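Local structure of esterase (Xanthomonas oryzae pv. oryzae, 3H2G) at residues A142-A147 against G178-M183; K169-G174 against Q391-Q396; A184-I189 against T326-C331. The protein acts as an esterase that degrades rice cell walls and carries a substrate recognition module required for pathogenesis on rice. All coordinates share one frame; numbering follows the deposited sequence.

Contact 1. Residues A142-A147 against G178-M183; sequences ASEASA and GGHTAM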
ATOM      1  N   ALA A 142      10.865  -5.730  -0.262  1.00  5.81           N
ATOM      2  CA  ALA A 142      12.103  -4.957  -0.257  1.00  6.35           C
ATOM      3  C   ALA A 142      12.033  -3.588  -0.929  1.00  5.52           C
ATOM      4  O   ALA A 142      12.468  -2.595  -0.344  1.00  6.26           O
ATOM      5  CB  ALA A 142      13.231  -5.777  -0.876  1.00  5.31           C
ATOM      6  N   SER A 143      11.500  -3.526  -2.147  1.00  5.74           N
ATOM      7  CA  SER A 143      11.423  -2.251  -2.858  1.00  5.17           C
ATOM      8  C   SER A 143      10.258  -1.377  -2.398  1.00  6.42           C
ATOM      9  O   SER A 143      10.284  -0.160  -2.577  1.00  6.06           O
ATOM     10  CB  SER A 143      11.369  -2.475  -4.378  1.00  4.19           C
ATOM     11  OG  SER A 143      10.236  -3.227  -4.760  1.00  7.17           O
ATOM     12  N   GLU A 144       9.233  -1.986  -1.811  1.00  5.90           N
ATOM     13  CA  GLU A 144       8.122  -1.199  -1.289  1.00  5.07           C
ATOM     14  C   GLU A 144       8.688  -0.445  -0.088  1.00  5.16           C
ATOM     15  O   GLU A 144       8.395   0.736   0.128  1.00  3.75           O
ATOM     16  CB  GLU A 144       6.973  -2.106  -0.836  1.00  6.26           C
ATOM     17  CG  GLU A 144       6.079  -2.598  -1.965  1.00  5.09           C
ATOM     18  CD  GLU A 144       5.045  -3.587  -1.481  1.00  5.39           C
ATOM     19  OE1 GLU A 144       4.127  -3.924  -2.252  1.00  5.78           O
ATOM     20  OE2 GLU A 144       5.158  -4.033  -0.323  1.00  3.77           O
ATOM     21  N   ALA A 145       9.522  -1.137   0.683  1.00  4.96           N
ATOM     22  CA  ALA A 145      10.141  -0.540   1.857  1.00  5.69           C
ATOM     23  C   ALA A 145      11.200   0.494   1.479  1.00  5.16           C
ATOM     24  O   ALA A 145      11.212   1.602   2.022  1.00  4.94           O
ATOM     25  CB  ALA A 145      10.760  -1.629   2.737  1.00  3.82           C
ATOM     26  N   SER A 146      12.086   0.140   0.549  1.00  4.92           N
ATOM     27  CA  SER A 146      13.143   1.059   0.139  1.00  4.60           C
ATOM     28  C   SER A 146      12.573   2.345  -0.454  1.00  4.73           C
ATOM     29  O   SER A 146      13.071   3.436  -0.181  1.00  4.84           O
ATOM     30  CB  SER A 146      14.095   0.386  -0.860  1.00  4.36           C
ATOM     31  OG  SER A 146      13.443   0.034  -2.070  1.00  5.90           O
ATOM     32  N   ALA A 147      11.525   2.214  -1.257  1.00  3.87           N
ATOM     33  CA  ALA A 147      10.898   3.379  -1.873  1.00  4.93           C
ATOM     34  C   ALA A 147      10.255   4.267  -0.810  1.00  5.56           C
ATOM     35  O   ALA A 147      10.342   5.491  -0.876  1.00  5.96           O
ATOM     36  CB  ALA A 147       9.849   2.934  -2.889  1.00  5.13           C
ATOM     37  N   GLY A 178      -0.801  -1.246   0.089  1.00  4.81           N
ATOM     38  CA  GLY A 178      -0.141  -0.309   0.983  1.00  3.46           C
ATOM     39  C   GLY A 178       0.010  -0.833   2.396  1.00  4.35           C
ATOM     40  O   GLY A 178       0.883  -0.376   3.137  1.00  4.16           O
ATOM     41  N   GLY A 179      -0.848  -1.775   2.778  1.00  4.58           N
ATOM     42  CA  GLY A 179      -0.758  -2.354   4.110  1.00  5.62           C
ATOM     43  C   GLY A 179       0.449  -3.272   4.130  1.00  5.41           C
ATOM     44  O   GLY A 179       1.143  -3.401   5.140  1.00  5.69           O
ATOM     45  N   HIS A 180       0.685  -3.920   2.994  1.00  5.04           N
ATOM     46  CA  HIS A 180       1.824  -4.813   2.822  1.00  4.11           C
ATOM     47  C   HIS A 180       3.062  -3.906   2.856  1.00  4.91           C
ATOM     48  O   HIS A 180       4.059  -4.215   3.506  1.00  4.23           O
ATOM     49  CB  HIS A 180       1.702  -5.533   1.470  1.00  5.61           C
ATOM     50  CG  HIS A 180       2.834  -6.466   1.160  1.00  6.31           C
ATOM     51  ND1 HIS A 180       2.843  -7.789   1.550  1.00  7.73           N
ATOM     52  CD2 HIS A 180       3.990  -6.267   0.483  1.00  2.83           C
ATOM     53  CE1 HIS A 180       3.956  -8.364   1.125  1.00  4.37           C
ATOM     54  NE2 HIS A 180       4.668  -7.462   0.476  1.00  6.43           N
ATOM     55  N   THR A 181       2.976  -2.773   2.165  1.00  4.64           N
ATOM     56  CA  THR A 181       4.065  -1.801   2.124  1.00  4.23           C
ATOM     57  C   THR A 181       4.395  -1.271   3.520  1.00  4.41           C
ATOM     58  O   THR A 181       5.563  -1.218   3.922  1.00  2.84           O
ATOM     59  CB  THR A 181       3.696  -0.593   1.233  1.00  4.46           C
ATOM     60  OG1 THR A 181       3.561  -1.025  -0.125  1.00  5.06           O
ATOM     61  CG2 THR A 181       4.765   0.492   1.320  1.00  3.91           C
ATOM     62  N   ALA A 182       3.360  -0.869   4.252  1.00  1.28           N
ATOM     63  CA  ALA A 182       3.547  -0.332   5.595  1.00  4.05           C
ATOM     64  C   ALA A 182       4.265  -1.328   6.498  1.00  3.10           C
ATOM     65  O   ALA A 182       5.229  -0.976   7.183  1.00  3.26           O
ATOM     66  CB  ALA A 182       2.195   0.045   6.202  1.00  4.24           C
ATOM     67  N   MET A 183       3.801  -2.572   6.492  1.00  3.78           N
ATOM     68  CA  MET A 183       4.408  -3.601   7.332  1.00  3.98           C
ATOM     69  C   MET A 183       5.830  -3.940   6.893  1.00  4.07           C
ATOM     70  O   MET A 183       6.711  -4.153   7.732  1.00  3.97           O
ATOM     71  CB  MET A 183       3.551  -4.873   7.333  1.00  4.05           C
ATOM     72  CG  MET A 183       4.073  -5.939   8.298  1.00  2.91           C
ATOM     73  SD  MET A 183       3.009  -7.392   8.447  1.00  4.66           S
ATOM     74  CE  MET A 183       1.729  -6.761   9.536  1.00  5.51           C
TER
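His180 is where the second helix first meets Glu144. Its CG stands anti to the backbone N (chi1 179°), which carries the imidazole forward until its CD2 corner faces the Glu144 carboxylate. CD of Glu144 lies in the ring plane off that edge, 3.5 Å from His180 CD2, and the carboxylate is turned 77° against the ring. The model squeezes OE2 too close to this carbon, so the details of the approach are doubtful, and there is no hydrogen bond between the two groups. The ring nitrogen NE2 makes a weak hydrogen bond to Ser141 OG, just ahead of residues 142-147.

Thr181, the next residue, does most of the packing. It crosses the extended glutamate at an angle, with OG1 against the Glu144 side chain, 3.6 Å from Glu144 CB and 3.3 Å from Glu144 CD. OG1 is also 3.4 Å from Glu144 OE2, but the angle is too poor for a hydrogen bond; the hydroxyl is bonded instead to Tyr125 OH, and weakly to Gln177 O. The methyl CG2 turns to the other helix's backbone, 3.8 Å from Glu144 O. The backbones come close here, with the CA atoms of Glu144 and Thr181 5.3 Å apart.

This is buried helix-helix packing on one side of an alpha/beta-hydrolase sheet. The helix 177-192 leads away from what is probably the nucleophile elbow, a GxSxG turn to which Gly178 belongs, and helix 141-162 lies against its first turns.

Contact 2. Residues K169-G174 against Q391-Q396; sequences KVMLSG and QLLDKQ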
ATOM      1  N   LYS A 169       9.078  11.925  16.079  1.00  7.94           N
ATOM      2  CA  LYS A 169       8.349  10.665  16.112  1.00  8.28           C
ATOM      3  C   LYS A 169       7.912  10.284  14.703  1.00  8.50           C
ATOM      4  O   LYS A 169       7.481  11.136  13.922  1.00  6.38           O
ATOM      5  CB  LYS A 169       7.130  10.776  17.030  1.00 10.51           C
ATOM      6  CG  LYS A 169       7.488  11.062  18.485  1.00 11.54           C
ATOM      7  CD  LYS A 169       6.264  11.013  19.378  1.00 14.00           C
ATOM      8  CE  LYS A 169       6.591  11.475  20.796  1.00 14.60           C
ATOM      9  NZ  LYS A 169       7.620  10.634  21.456  1.00 15.75           N
ATOM     10  N   VAL A 170       8.033   9.000  14.386  1.00  6.68           N
ATOM     11  CA  VAL A 170       7.665   8.496  13.071  1.00  5.84           C
ATOM     12  C   VAL A 170       6.600   7.413  13.191  1.00  5.40           C
ATOM     13  O   VAL A 170       6.600   6.623  14.133  1.00  6.70           O
ATOM     14  CB  VAL A 170       8.899   7.912  12.346  1.00  5.93           C
ATOM     15  CG1 VAL A 170       8.508   7.379  10.973  1.00  6.08           C
ATOM     16  CG2 VAL A 170       9.970   8.982  12.224  1.00  4.38           C
ATOM     17  N   MET A 171       5.689   7.387  12.227  1.00  5.82           N
ATOM     18  CA  MET A 171       4.622   6.401  12.214  1.00  4.44           C
ATOM     19  C   MET A 171       4.455   5.878  10.798  1.00  4.94           C
ATOM     20  O   MET A 171       4.940   6.484   9.842  1.00  5.77           O
ATOM     21  CB  MET A 171       3.314   7.031  12.687  1.00  5.04           C
ATOM     22  CG  MET A 171       3.366   7.552  14.111  1.00  5.69           C
ATOM     23  SD  MET A 171       1.779   8.235  14.590  1.00  8.68           S
ATOM     24  CE  MET A 171       2.259   9.285  15.975  1.00  8.28           C
ATOM     25  N   LEU A 172       3.769   4.750  10.674  1.00  4.11           N
ATOM     26  CA  LEU A 172       3.539   4.140   9.375  1.00  3.22           C
ATOM     27  C   LEU A 172       2.118   3.618   9.252  1.00  4.67           C
ATOM     28  O   LEU A 172       1.518   3.180  10.230  1.00  4.75           O
ATOM     29  CB  LEU A 172       4.495   2.960   9.163  1.00  4.46           C
ATOM     30  CG  LEU A 172       5.993   3.238   9.068  1.00  5.87           C
ATOM     31  CD1 LEU A 172       6.764   1.924   9.130  1.00  5.41           C
ATOM     32  CD2 LEU A 172       6.287   3.984   7.770  1.00  6.15           C
ATOM     33  N   SER A 173       1.591   3.671   8.035  1.00  4.03           N
ATOM     34  CA  SER A 173       0.265   3.143   7.748  1.00  3.86           C
ATOM     35  C   SER A 173       0.169   2.965   6.237  1.00  4.96           C
ATOM     36  O   SER A 173       1.049   3.404   5.497  1.00  3.84           O
ATOM     37  CB  SER A 173      -0.832   4.084   8.250  1.00  4.04           C
ATOM     38  OG  SER A 173      -2.098   3.441   8.183  1.00  1.94           O
ATOM     39  N   GLY A 174      -0.891   2.308   5.789  1.00  5.01           N
ATOM     40  CA  GLY A 174      -1.081   2.071   4.370  1.00  3.78           C
ATOM     41  C   GLY A 174      -2.300   1.191   4.197  1.00  3.52           C
ATOM     42  O   GLY A 174      -2.684   0.468   5.118  1.00  3.99           O
ATOM     43  N   GLN A 391      -7.435   5.041  17.835  1.00  7.63           N
ATOM     44  CA  GLN A 391      -6.980   4.024  18.778  1.00  8.45           C
ATOM     45  C   GLN A 391      -5.482   3.865  18.993  1.00  8.64           C
ATOM     46  O   GLN A 391      -5.063   3.406  20.059  1.00  8.77           O
ATOM     47  CB  GLN A 391      -7.588   2.669  18.400  1.00  9.57           C
ATOM     48  CG  GLN A 391      -9.084   2.584  18.689  1.00 12.98           C
ATOM     49  CD  GLN A 391      -9.692   1.255  18.281  1.00 14.25           C
ATOM     50  OE1 GLN A 391      -9.066   0.204  18.423  1.00 15.02           O
ATOM     51  NE2 GLN A 391     -10.924   1.295  17.782  1.00 15.37           N
ATOM     52  N   LEU A 392      -4.671   4.240  18.008  1.00  6.96           N
ATOM     53  CA  LEU A 392      -3.224   4.096  18.155  1.00  7.43           C
ATOM     54  C   LEU A 392      -2.388   5.335  17.845  1.00  6.32           C
ATOM     55  O   LEU A 392      -1.638   5.801  18.695  1.00  6.85           O
ATOM     56  CB  LEU A 392      -2.708   2.941  17.290  1.00  6.96           C
ATOM     57  CG  LEU A 392      -1.181   2.743  17.310  1.00  6.49           C
ATOM     58  CD1 LEU A 392      -0.728   2.356  18.716  1.00  7.76           C
ATOM     59  CD2 LEU A 392      -0.780   1.669  16.309  1.00  7.82           C
ATOM     60  N   LEU A 393      -2.504   5.851  16.624  1.00  7.02           N
ATOM     61  CA  LEU A 393      -1.711   7.006  16.212  1.00  6.11           C
ATOM     62  C   LEU A 393      -1.769   8.196  17.169  1.00  7.28           C
ATOM     63  O   LEU A 393      -0.727   8.694  17.598  1.00  6.53           O
ATOM     64  CB  LEU A 393      -2.117   7.455  14.805  1.00  5.97           C
ATOM     65  CG  LEU A 393      -2.136   6.386  13.703  1.00  5.84           C
ATOM     66  CD1 LEU A 393      -2.399   7.069  12.367  1.00  6.83           C
ATOM     67  CD2 LEU A 393      -0.817   5.624  13.656  1.00  6.00           C
ATOM     68  N   ASP A 394      -2.973   8.652  17.506  1.00  7.61           N
ATOM     69  CA  ASP A 394      -3.114   9.795  18.409  1.00  9.75           C
ATOM     70  C   ASP A 394      -2.422   9.557  19.745  1.00  9.95           C
ATOM     71  O   ASP A 394      -1.814  10.464  20.309  1.00  9.87           O
ATOM     72  CB  ASP A 394      -4.591  10.111  18.686  1.00 12.48           C
ATOM     73  CG  ASP A 394      -5.287  10.777  17.513  1.00 15.62           C
ATOM     74  OD1 ASP A 394      -4.603  11.296  16.604  1.00 16.43           O
ATOM     75  OD2 ASP A 394      -6.535  10.795  17.516  1.00 19.45           O
ATOM     76  N   LYS A 395      -2.510   8.331  20.248  1.00  9.19           N
ATOM     77  CA  LYS A 395      -1.913   7.992  21.535  1.00 10.43           C
ATOM     78  C   LYS A 395      -0.386   7.946  21.534  1.00  9.08           C
ATOM     79  O   LYS A 395       0.242   8.054  22.589  1.00  9.17           O
ATOM     80  CB  LYS A 395      -2.485   6.657  22.019  1.00 12.70           C
ATOM     81  CG  LYS A 395      -4.007   6.691  22.139  1.00 16.83           C
ATOM     82  CD  LYS A 395      -4.581   5.401  22.698  1.00 21.37           C
ATOM     83  CE  LYS A 395      -6.097   5.488  22.805  1.00 22.91           C
ATOM     84  NZ  LYS A 395      -6.692   4.238  23.354  1.00 26.89           N
ATOM     85  N   GLN A 396       0.215   7.806  20.356  1.00  6.57           N
ATOM     86  CA  GLN A 396       1.668   7.734  20.262  1.00  5.70           C
ATOM     87  C   GLN A 396       2.330   9.039  19.827  1.00  7.00           C
ATOM     88  O   GLN A 396       3.556   9.114  19.746  1.00  6.97           O
ATOM     89  CB  GLN A 396       2.076   6.610  19.305  1.00  6.07           C
ATOM     90  CG  GLN A 396       1.615   5.229  19.756  1.00  9.83           C
ATOM     91  CD  GLN A 396       2.225   4.821  21.088  1.00 12.96           C
ATOM     92  OE1 GLN A 396       3.425   4.562  21.182  1.00 17.00           O
ATOM     93  NE2 GLN A 396       1.400   4.777  22.126  1.00 13.73           N
TER
HETATM   94  O   HOH W   1       5.570   8.155  21.454  1.00 14.40           O
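Met171 lays the end of its side chain over Leu393 and the backbone near Gln396. Its CG is anti to the carbonyl carbon (chi1 -62°) and the chain runs straight on from there, so the thioether reaches off the strand to the helix. SD rests 3.8 Å from Leu393 CD2, the two side chains meeting at an oblique angle. The methyl CE goes further, to 3.4 Å from Leu393 O and 3.9 Å from Gln396 C, so the methyl packs mainly on backbone atoms. Leu393 O also accepts a backbone hydrogen bond from Gln396 N.

At the partly exposed side of the contact, Lys169 passes its aliphatic part by the Gln396 carbonyl, with CD 3.3 Å from Gln396 O. Its chain then bends at the last torsion (chi4 -61°), and a water joins the two segments: it donates to Gln396 O at 2.8 Å and accepts a weak bond from Lys169 NZ. No direct hydrogen bond crosses this contact.

The axes of 169-174 and 391-396 run nearly antiparallel, at 171°, and come within 10.1 Å. Strand 169-175 is held on its two flanks by strands 79-85 and 198-205, and helix 376-396 covers one face of it. Tyr118 fills in beside Met171 and Leu393, and its hydroxyl bonds to Asp394 OD1. Val170 points to the other face, where it touches helix 141-162.

Contact 3. Residues A184-I189 against T326-C331; sequences ATQREI and TPTLLC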
ATOM      1  N   ALA A 184       6.056  -3.994   5.583  1.00  4.69           N
ATOM      2  CA  ALA A 184       7.386  -4.304   5.062  1.00  4.86           C
ATOM      3  C   ALA A 184       8.359  -3.197   5.450  1.00  4.94           C
ATOM      4  O   ALA A 184       9.529  -3.453   5.757  1.00  4.01           O
ATOM      5  CB  ALA A 184       7.337  -4.455   3.541  1.00  2.96           C
ATOM      6  N   THR A 185       7.870  -1.961   5.426  1.00  3.99           N
ATOM      7  CA  THR A 185       8.688  -0.808   5.789  1.00  3.93           C
ATOM      8  C   THR A 185       8.983  -0.855   7.290  1.00  3.70           C
ATOM      9  O   THR A 185      10.094  -0.553   7.731  1.00  3.59           O
ATOM     10  CB  THR A 185       7.961   0.514   5.442  1.00  4.02           C
ATOM     11  OG1 THR A 185       7.700   0.561   4.031  1.00  3.57           O
ATOM     12  CG2 THR A 185       8.812   1.712   5.838  1.00  4.17           C
ATOM     13  N   GLN A 186       7.984  -1.239   8.076  1.00  3.03           N
ATOM     14  CA  GLN A 186       8.168  -1.333   9.519  1.00  4.07           C
ATOM     15  C   GLN A 186       9.237  -2.371   9.849  1.00  3.15           C
ATOM     16  O   GLN A 186      10.109  -2.140  10.684  1.00  2.84           O
ATOM     17  CB  GLN A 186       6.859  -1.731  10.197  1.00  2.27           C
ATOM     18  CG  GLN A 186       7.026  -2.055  11.672  1.00  5.78           C
ATOM     19  CD  GLN A 186       5.754  -2.570  12.309  1.00  5.90           C
ATOM     20  OE1 GLN A 186       4.733  -2.748  11.640  1.00  5.01           O
ATOM     21  NE2 GLN A 186       5.810  -2.822  13.614  1.00  6.90           N
ATOM     22  N   ARG A 187       9.164  -3.521   9.190  1.00  4.86           N
ATOM     23  CA  ARG A 187      10.127  -4.585   9.431  1.00  5.27           C
ATOM     24  C   ARG A 187      11.553  -4.131   9.127  1.00  5.48           C
ATOM     25  O   ARG A 187      12.477  -4.419   9.886  1.00  4.41           O
ATOM     26  CB  ARG A 187       9.784  -5.815   8.582  1.00  5.86           C
ATOM     27  CG  ARG A 187      10.699  -7.008   8.849  1.00  5.81           C
ATOM     28  CD  ARG A 187      10.304  -8.226   8.032  1.00  8.20           C
ATOM     29  NE  ARG A 187      10.427  -7.986   6.596  1.00 11.21           N
ATOM     30  CZ  ARG A 187      10.200  -8.908   5.666  1.00 11.57           C
ATOM     31  NH1 ARG A 187       9.836 -10.135   6.025  1.00 12.58           N
ATOM     32  NH2 ARG A 187      10.338  -8.608   4.382  1.00  9.55           N
ATOM     33  N   GLU A 188      11.721  -3.414   8.020  1.00  4.99           N
ATOM     34  CA  GLU A 188      13.035  -2.929   7.604  1.00  5.82           C
ATOM     35  C   GLU A 188      13.613  -1.881   8.552  1.00  6.22           C
ATOM     36  O   GLU A 188      14.796  -1.928   8.892  1.00  5.55           O
ATOM     37  CB  GLU A 188      12.951  -2.361   6.184  1.00  7.13           C
ATOM     38  CG  GLU A 188      14.261  -1.810   5.622  1.00  8.69           C
ATOM     39  CD  GLU A 188      15.368  -2.849   5.555  1.00 12.07           C
ATOM     40  OE1 GLU A 188      15.059  -4.056   5.447  1.00  9.27           O
ATOM     41  OE2 GLU A 188      16.551  -2.453   5.593  1.00 14.74           O
ATOM     42  N   ILE A 189      12.783  -0.934   8.980  1.00  4.81           N
ATOM     43  CA  ILE A 189      13.251   0.105   9.889  1.00  4.81           C
ATOM     44  C   ILE A 189      13.657  -0.500  11.234  1.00  5.50           C
ATOM     45  O   ILE A 189      14.715  -0.177  11.774  1.00  4.49           O
ATOM     46  CB  ILE A 189      12.167   1.191  10.095  1.00  4.99           C
ATOM     47  CG1 ILE A 189      11.964   1.966   8.785  1.00  5.85           C
ATOM     48  CG2 ILE A 189      12.576   2.136  11.221  1.00  5.22           C
ATOM     49  CD1 ILE A 189      10.881   3.038   8.852  1.00  4.54           C
ATOM     50  N   THR A 326       7.507  -2.356  17.410  1.00  7.06           N
ATOM     51  CA  THR A 326       6.705  -1.135  17.468  1.00  7.27           C
ATOM     52  C   THR A 326       5.232  -1.407  17.765  1.00  7.38           C
ATOM     53  O   THR A 326       4.666  -2.385  17.274  1.00  8.37           O
ATOM     54  CB  THR A 326       6.768  -0.385  16.116  1.00  7.83           C
ATOM     55  OG1 THR A 326       8.131  -0.093  15.793  1.00  7.78           O
ATOM     56  CG2 THR A 326       5.972   0.918  16.181  1.00  9.01           C
ATOM     57  N   PRO A 327       4.594  -0.555  18.592  1.00  6.97           N
ATOM     58  CA  PRO A 327       3.175  -0.782  18.878  1.00  8.20           C
ATOM     59  C   PRO A 327       2.484  -0.808  17.514  1.00  7.95           C
ATOM     60  O   PRO A 327       2.606   0.136  16.730  1.00  7.40           O
ATOM     61  CB  PRO A 327       2.797   0.440  19.703  1.00  8.83           C
ATOM     62  CG  PRO A 327       4.045   0.674  20.506  1.00 10.74           C
ATOM     63  CD  PRO A 327       5.142   0.506  19.456  1.00  8.67           C
ATOM     64  N   THR A 328       1.771  -1.889  17.232  1.00  6.75           N
ATOM     65  CA  THR A 328       1.128  -2.041  15.935  1.00  7.87           C
ATOM     66  C   THR A 328      -0.347  -2.392  16.034  1.00  7.28           C
ATOM     67  O   THR A 328      -0.763  -3.125  16.928  1.00  8.81           O
ATOM     68  CB  THR A 328       1.848  -3.142  15.125  1.00  6.24           C
ATOM     69  OG1 THR A 328       3.252  -2.861  15.094  1.00  6.36           O
ATOM     70  CG2 THR A 328       1.323  -3.209  13.696  1.00  6.97           C
ATOM     71  N   LEU A 329      -1.133  -1.858  15.105  1.00  6.81           N
ATOM     72  CA  LEU A 329      -2.561  -2.127  15.064  1.00  5.87           C
ATOM     73  C   LEU A 329      -2.966  -2.483  13.642  1.00  6.49           C
ATOM     74  O   LEU A 329      -2.950  -1.638  12.748  1.00  6.53           O
ATOM     75  CB  LEU A 329      -3.360  -0.907  15.536  1.00  5.80           C
ATOM     76  CG  LEU A 329      -4.887  -1.076  15.540  1.00  5.45           C
ATOM     77  CD1 LEU A 329      -5.273  -2.303  16.367  1.00  6.74           C
ATOM     78  CD2 LEU A 329      -5.537   0.179  16.106  1.00  7.37           C
ATOM     79  N   LEU A 330      -3.307  -3.749  13.431  1.00  5.91           N
ATOM     80  CA  LEU A 330      -3.729  -4.207  12.115  1.00  6.22           C
ATOM     81  C   LEU A 330      -5.230  -3.983  12.012  1.00  5.46           C
ATOM     82  O   LEU A 330      -5.988  -4.425  12.872  1.00  8.54           O
ATOM     83  CB  LEU A 330      -3.401  -5.692  11.946  1.00  6.48           C
ATOM     84  CG  LEU A 330      -1.943  -6.098  12.189  1.00  6.41           C
ATOM     85  CD1 LEU A 330      -1.784  -7.588  11.933  1.00  6.61           C
ATOM     86  CD2 LEU A 330      -1.021  -5.303  11.277  1.00  9.02           C
ATOM     87  N   CYS A 331      -5.660  -3.285  10.970  1.00  5.22           N
ATOM     88  CA  CYS A 331      -7.078  -3.009  10.792  1.00  5.33           C
ATOM     89  C   CYS A 331      -7.584  -3.630   9.502  1.00  5.67           C
ATOM     90  O   CYS A 331      -6.854  -3.737   8.516  1.00  4.27           O
ATOM     91  CB  CYS A 331      -7.320  -1.498  10.776  1.00  5.41           C
ATOM     92  SG  CYS A 331      -9.065  -0.957  10.805  1.00  8.30           S
TER
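Gln186 and Thr328 cross at a slant, the amide of the helix residue reaching over to the hydroxyl of the strand residue. The glutamine is fully stretched, with CG anti to its own backbone N (chi1 171°), and this brings NE2 to 3.0 Å from Thr328 OG1 in a hydrogen bond with an angle of 151° at the hydrogen. The hydroxyl oxygen lies only slightly off the amide plane, tilted by 19°. Thr328 OG1 both accepts this bond and gives its proton away, donating to Thr326 O at 2.6 Å from above the carbonyl plane.

Thr326 runs the opposite way past the same amide, and its CB comes within 3.6 Å of Gln186 NE2. The contact is plain packing, since the polar end of Thr326 has another partner: its OG1 is bonded to Glu190 OE2. That carboxylate oxygen also takes a hydrogen bond from Gln186 NE2, while Gln186 OE1 bonds to Ser202 OG. The buried amide is thus gripped by Glu190, Ser202 and Thr328, which should fix its rotation and tell its oxygen from its nitrogen.

Strand 198-205 lies between strands 169-175 and 328-332 in the sheet, and Gln186 touches it as well, at Leu199 and Ser202. This polar link ties helix 177-192 to the start of a parallel strand in the central sheet, on the layered alpha/beta plan of the alpha/beta-hydrolase fold.

Overall arrangement
Contacts 1 and 3 share helix 177-192, using successive turns of it, with their centres about 10 Å apart; Thr185 bridges them by packing on Ala145. The centre of contact 2 lies about 16 Å from that of contact 1 and about 10 Å from that of contact 3. Its strand 169-175 runs directly into the same helix, and Leu172 packs against Thr185 and the backbone of Gln186. Along the chain, contact 1 closes before contact 3 opens; contacts 1 and 2 interleave, whereas contact 3 falls wholly between 174 and 391. Together they join one strand-turn-helix unit, probably carrying the nucleophile elbow, to helix 141-162, strand 328-332 and helix 376-396.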